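Local coordinates for protein putative mandelate racemase/muconate lactonizing enzyme (Bordetella bronchiseptica, PDB 3DDM) that is of undefined specific function but belongs to the mandelate racemase/muconate lactonizing enzyme family, within the wider group of enolase-like proteins, at residues Ala132-Leu136 with Trp137-Gly141; Glu160-Val163 with Ala164-Ala168. The protein carries 1 engineered substitution. All coordinates share one frame; numbering follows the deposited sequence.

Overall arrangement
Both contacts are local, contact 1 at the start of a short helix, contact 2 along successive turns of a longer one, and they follow one another along the chain. Contact 1 (132-136 with 137-141) lies in the family's N-terminal region, where helix 110-131 gives way to the short helix 136-139; contact 2 (160-163 with 164-168) lies on helix 159-169, in the barrel-like C-terminal region. Strand 146-154 runs between them in sequence. Their centres are 34 Å apart and their nearest atoms about 23 Å, so they do not touch. The centres of contacts 1 and 2 lie about 19 and 23 Å from the centre of the chain. Neither contact touches the other chain of the assembly.

Contact 1 of 2, residues Ala132-Leu136 with Trp137-Gly141; sequences AGQPL and WAWLG
The carbonyl of Pro-135 accepts the first regular bond of the short helix: Trp-139 N stands 3.1 Å from Pro-135 O, with a nearly straight N-H...O angle of 170°. Ala-138 N also lies 2.9 Å from Pro-135 O, but that bond is weak. One residue on, Leu-140 N donates to Leu-136 O at 2.9 Å. Pro-135 therefore occupies the N-cap position, right before helix 136-139. The preceding helix, 110-131, is closed by a Schellman motif with Gly-133 at positive phi, and a second Schellman motif with Gly-141 as its C-prime residue ends the short helix, so 132-141 runs from the end of one helix through the start and end of the next. Outside the bonds, the Trp-137 indole is turned back over the proline. Its CG sits between the backbone N and the carbonyl carbon (chi1 72°), which brings the five-membered ring against Pro-135: Pro-135 CG lies 3.8 Å from the centroid of the Trp-137 five-membered ring, a CH-pi contact over the face. Ala-138 CB also lies above that face and meets Pro-135 CG at 3.6 Å. Trp-137 NE1 is hydrogen-bonded to Gly-363 O. Trp-139 is directed differently, with CG opposite the backbone N across the CA-CB bond. Its ring lies alongside Leu-136, and Leu-136 CD1 approaches Trp-139 CE3 at 3.6 Å. At the ring's edge, near its plane, Gln-134 OE1 comes 3.9 Å from Trp-139 CD1; the amide and indole planes are 75° apart. Trp-139 also packs on helix 110-131; Leu-136 reaches that helix as well as His-321 and Phe-288, and Leu-140 packs on helices 313-325 and 287-300.

Contact 2 of 2, residues Glu160-Val163 with Ala164-Ala168; sequences EDVV and ARKAA
Glu-160 to Val-163 and Ala-164 to Ala-168 form successive turns of one continuous helix, joined by four i to i+4 bonds. Lys-166 N to Val-162 O is 2.8 Å and Arg-165 N to Asp-161 O is 3.1 Å, and these two are the straighter ones. The first and last bonds of the four are more bent: Ala-167 N to Val-163 O measures 2.9 Å, while Ala-164 N reaches Glu-160 O at 3.1 Å from above the carbonyl plane, 41° out of it. Among the side chains, Val-162 receives both longer residues. Arg-165 leaves the backbone extended and then bends at chi3 (79°), which carries its guanidinium back along the helix until NH1 lies 3.5 Å from Val-162 CB. Lys-166 folds at chi2 and chi3, and its CG passes Val-162 CG2 at 4.1 Å. Its ammonium end leads away from Val-162, to a salt bridge with Glu-169 and a hydrogen bond to Ala-339 O. Ala-164 CB rests near the carbonyls of the preceding turn, 3.4 Å from Asp-161 O. Val-163 is directed to the buried side, where it touches Ile-154 of strand 146-154 and Val-192 and Leu-196 of helix 182-196; Lys-166 and Ala-167 meet Phe-174 of strand 174-177. Helix 159-169 is thus the crossover helix between parallel strands 146-154 and 174-177, a beta-alpha-beta unit of the TIM-barrel-like domain characteristic of enolase relatives.

Contact 1 of 2, residues Ala132-Leu136 with Trp137-Gly141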
loop_
_atom_site.group_PDB
_atom_site.type_symbol
_atom_site.label_atom_id
_atom_site.label_comp_id
_atom_site.label_asym_id
_atom_site.label_seq_id
_atom_site.Cartn_x
_atom_site.Cartn_y
_atom_site.Cartn_z
ATOM N N ALA A 132 -32.480 4.008 -12.576
ATOM C CA ALA A 132 -33.557 4.847 -12.062
ATOM C C ALA A 132 -33.806 6.000 -13.033
ATOM O O ALA A 132 -34.635 6.872 -12.774
ATOM C CB ALA A 132 -33.187 5.394 -10.689
ATOM N N GLY A 133 -33.076 5.998 -14.146
ATOM C CA GLY A 133 -33.220 7.048 -15.133
ATOM C C GLY A 133 -32.913 8.420 -14.574
ATOM O O GLY A 133 -33.621 9.377 -14.869
ATOM N N GLN A 134 -31.849 8.529 -13.782
ATOM C CA GLN A 134 -31.479 9.809 -13.178
ATOM C C GLN A 134 -30.004 10.177 -13.256
ATOM O O GLN A 134 -29.126 9.310 -13.306
ATOM C CB GLN A 134 -31.834 9.835 -11.696
ATOM C CG GLN A 134 -33.287 9.738 -11.331
ATOM C CD GLN A 134 -33.470 9.800 -9.825
ATOM O OE1 GLN A 134 -33.145 8.849 -9.103
ATOM N NE2 GLN A 134 -33.963 10.935 -9.338
ATOM N N PRO A 135 -29.714 11.488 -13.276
ATOM C CA PRO A 135 -28.324 11.928 -13.323
ATOM C C PRO A 135 -27.800 11.674 -11.901
ATOM O O PRO A 135 -28.537 11.857 -10.924
ATOM C CB PRO A 135 -28.451 13.412 -13.658
ATOM C CG PRO A 135 -29.748 13.792 -13.033
ATOM C CD PRO A 135 -30.628 12.636 -13.419
ATOM N N LEU A 136 -26.548 11.240 -11.778
ATOM C CA LEU A 136 -25.991 10.948 -10.466
ATOM C C LEU A 136 -26.266 12.047 -9.428
ATOM O O LEU A 136 -26.602 11.751 -8.281
ATOM C CB LEU A 136 -24.486 10.681 -10.577
ATOM C CG LEU A 136 -23.910 9.404 -9.936
ATOM C CD1 LEU A 136 -24.955 8.683 -9.087
ATOM C CD2 LEU A 136 -23.400 8.480 -11.027
ATOM N N TRP A 137 -26.155 13.309 -9.817
ATOM C CA TRP A 137 -26.402 14.370 -8.851
ATOM C C TRP A 137 -27.812 14.311 -8.231
ATOM O O TRP A 137 -27.984 14.555 -7.036
ATOM C CB TRP A 137 -26.151 15.748 -9.481
ATOM C CG TRP A 137 -27.171 16.207 -10.491
ATOM C CD1 TRP A 137 -27.071 16.145 -11.858
ATOM C CD2 TRP A 137 -28.412 16.867 -10.213
ATOM N NE1 TRP A 137 -28.169 16.735 -12.443
ATOM C CE2 TRP A 137 -29.008 17.186 -11.457
ATOM C CE3 TRP A 137 -29.080 17.222 -9.032
ATOM C CZ2 TRP A 137 -30.238 17.847 -11.551
ATOM C CZ3 TRP A 137 -30.306 17.880 -9.127
ATOM C CH2 TRP A 137 -30.871 18.185 -10.380
ATOM N N ALA A 138 -28.817 13.979 -9.036
ATOM C CA ALA A 138 -30.190 13.896 -8.539
ATOM C C ALA A 138 -30.350 12.677 -7.635
ATOM O O ALA A 138 -30.991 12.749 -6.583
ATOM C CB ALA A 138 -31.167 13.815 -9.703
ATOM N N TRP A 139 -29.762 11.563 -8.064
ATOM C CA TRP A 139 -29.784 10.311 -7.321
ATOM C C TRP A 139 -29.199 10.514 -5.909
ATOM O O TRP A 139 -29.753 10.045 -4.914
ATOM C CB TRP A 139 -28.955 9.290 -8.077
ATOM C CG TRP A 139 -29.022 7.911 -7.549
ATOM C CD1 TRP A 139 -29.989 6.991 -7.798
ATOM C CD2 TRP A 139 -28.016 7.243 -6.779
ATOM N NE1 TRP A 139 -29.646 5.780 -7.249
ATOM C CE2 TRP A 139 -28.437 5.905 -6.615
ATOM C CE3 TRP A 139 -26.792 7.641 -6.220
ATOM C CZ2 TRP A 139 -27.677 4.956 -5.912
ATOM C CZ3 TRP A 139 -26.033 6.693 -5.520
ATOM C CH2 TRP A 139 -26.481 5.368 -5.376
ATOM N N LEU A 140 -28.071 11.215 -5.834
ATOM C CA LEU A 140 -27.422 11.504 -4.559
ATOM C C LEU A 140 -28.257 12.487 -3.726
ATOM O O LEU A 140 -27.806 12.975 -2.686
ATOM C CB LEU A 140 -26.033 12.099 -4.807
ATOM C CG LEU A 140 -25.025 11.190 -5.512
ATOM C CD1 LEU A 140 -23.821 12.002 -5.986
ATOM C CD2 LEU A 140 -24.606 10.086 -4.564
ATOM N N GLY A 141 -29.466 12.788 -4.188
ATOM C CA GLY A 141 -30.314 13.711 -3.456
ATOM C C GLY A 141 -29.998 15.187 -3.640
ATOM O O GLY A 141 -30.265 15.992 -2.752
#

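Contact 2 of 2, residues Glu160-Val163 with Ala164-Ala168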
loop_
_atom_site.group_PDB
_atom_site.type_symbol
_atom_site.label_atom_id
_atom_site.label_comp_id
_atom_site.label_asym_id
_atom_site.label_seq_id
_atom_site.Cartn_x
_atom_site.Cartn_y
_atom_site.Cartn_z
ATOM N N GLU A 160 1.960 33.010 -14.389
ATOM C CA GLU A 160 1.215 34.073 -15.064
ATOM C C GLU A 160 0.816 33.696 -16.493
ATOM O O GLU A 160 -0.247 34.097 -16.971
ATOM C CB GLU A 160 2.031 35.371 -15.070
ATOM C CG GLU A 160 3.397 35.222 -15.708
ATOM C CD GLU A 160 4.369 34.453 -14.830
ATOM O OE1 GLU A 160 5.314 33.837 -15.386
ATOM O OE2 GLU A 160 4.193 34.479 -13.588
ATOM N N ASP A 161 1.667 32.922 -17.167
ATOM C CA ASP A 161 1.392 32.483 -18.531
ATOM C C ASP A 161 0.232 31.502 -18.636
ATOM O O ASP A 161 -0.703 31.732 -19.401
ATOM C CB ASP A 161 2.626 31.843 -19.158
ATOM C CG ASP A 161 3.704 32.857 -19.484
ATOM O OD1 ASP A 161 3.362 34.049 -19.677
ATOM O OD2 ASP A 161 4.891 32.461 -19.565
ATOM N N VAL A 162 0.280 30.408 -17.882
ATOM C CA VAL A 162 -0.806 29.443 -17.957
ATOM C C VAL A 162 -2.073 29.992 -17.303
ATOM O O VAL A 162 -3.179 29.647 -17.707
ATOM C CB VAL A 162 -0.425 28.068 -17.327
ATOM C CG1 VAL A 162 1.056 27.993 -17.092
ATOM C CG2 VAL A 162 -1.201 27.835 -16.057
ATOM N N VAL A 163 -1.923 30.848 -16.297
ATOM C CA VAL A 163 -3.101 31.430 -15.655
ATOM C C VAL A 163 -3.833 32.284 -16.686
ATOM O O VAL A 163 -5.055 32.317 -16.729
ATOM C CB VAL A 163 -2.726 32.325 -14.452
ATOM C CG1 VAL A 163 -3.902 33.229 -14.090
ATOM C CG2 VAL A 163 -2.339 31.458 -13.261
ATOM N N ALA A 164 -3.077 32.981 -17.520
ATOM C CA ALA A 164 -3.690 33.805 -18.545
ATOM C C ALA A 164 -4.455 32.881 -19.498
ATOM O O ALA A 164 -5.630 33.105 -19.813
ATOM C CB ALA A 164 -2.614 34.580 -19.302
ATOM N N ARG A 165 -3.774 31.824 -19.926
ATOM C CA ARG A 165 -4.330 30.846 -20.847
ATOM C C ARG A 165 -5.608 30.199 -20.314
ATOM O O ARG A 165 -6.593 30.083 -21.043
ATOM C CB ARG A 165 -3.281 29.771 -21.134
ATOM C CG ARG A 165 -3.516 28.993 -22.408
ATOM C CD ARG A 165 -2.494 27.886 -22.583
ATOM N NE ARG A 165 -2.816 26.713 -21.773
ATOM C CZ ARG A 165 -2.016 26.199 -20.841
ATOM N NH1 ARG A 165 -0.836 26.757 -20.593
ATOM N NH2 ARG A 165 -2.393 25.118 -20.162
ATOM N N LYS A 166 -5.596 29.788 -19.046
ATOM C CA LYS A 166 -6.758 29.141 -18.445
ATOM C C LYS A 166 -7.892 30.132 -18.221
ATOM O O LYS A 166 -9.075 29.767 -18.219
ATOM C CB LYS A 166 -6.376 28.490 -17.116
ATOM C CG LYS A 166 -5.155 27.585 -17.190
ATOM C CD LYS A 166 -5.251 26.552 -18.298
ATOM C CE LYS A 166 -6.353 25.544 -18.030
ATOM N NZ LYS A 166 -6.361 24.511 -19.097
ATOM N N ALA A 167 -7.524 31.390 -18.018
ATOM C CA ALA A 167 -8.513 32.438 -17.807
ATOM C C ALA A 167 -9.259 32.604 -19.130
ATOM O O ALA A 167 -10.491 32.720 -19.160
ATOM C CB ALA A 167 -7.822 33.725 -17.420
ATOM N N ALA A 168 -8.491 32.591 -20.219
ATOM C CA ALA A 168 -9.040 32.719 -21.562
ATOM C C ALA A 168 -9.976 31.553 -21.871
ATOM O O ALA A 168 -10.990 31.729 -22.539
ATOM C CB ALA A 168 -7.911 32.768 -22.587
#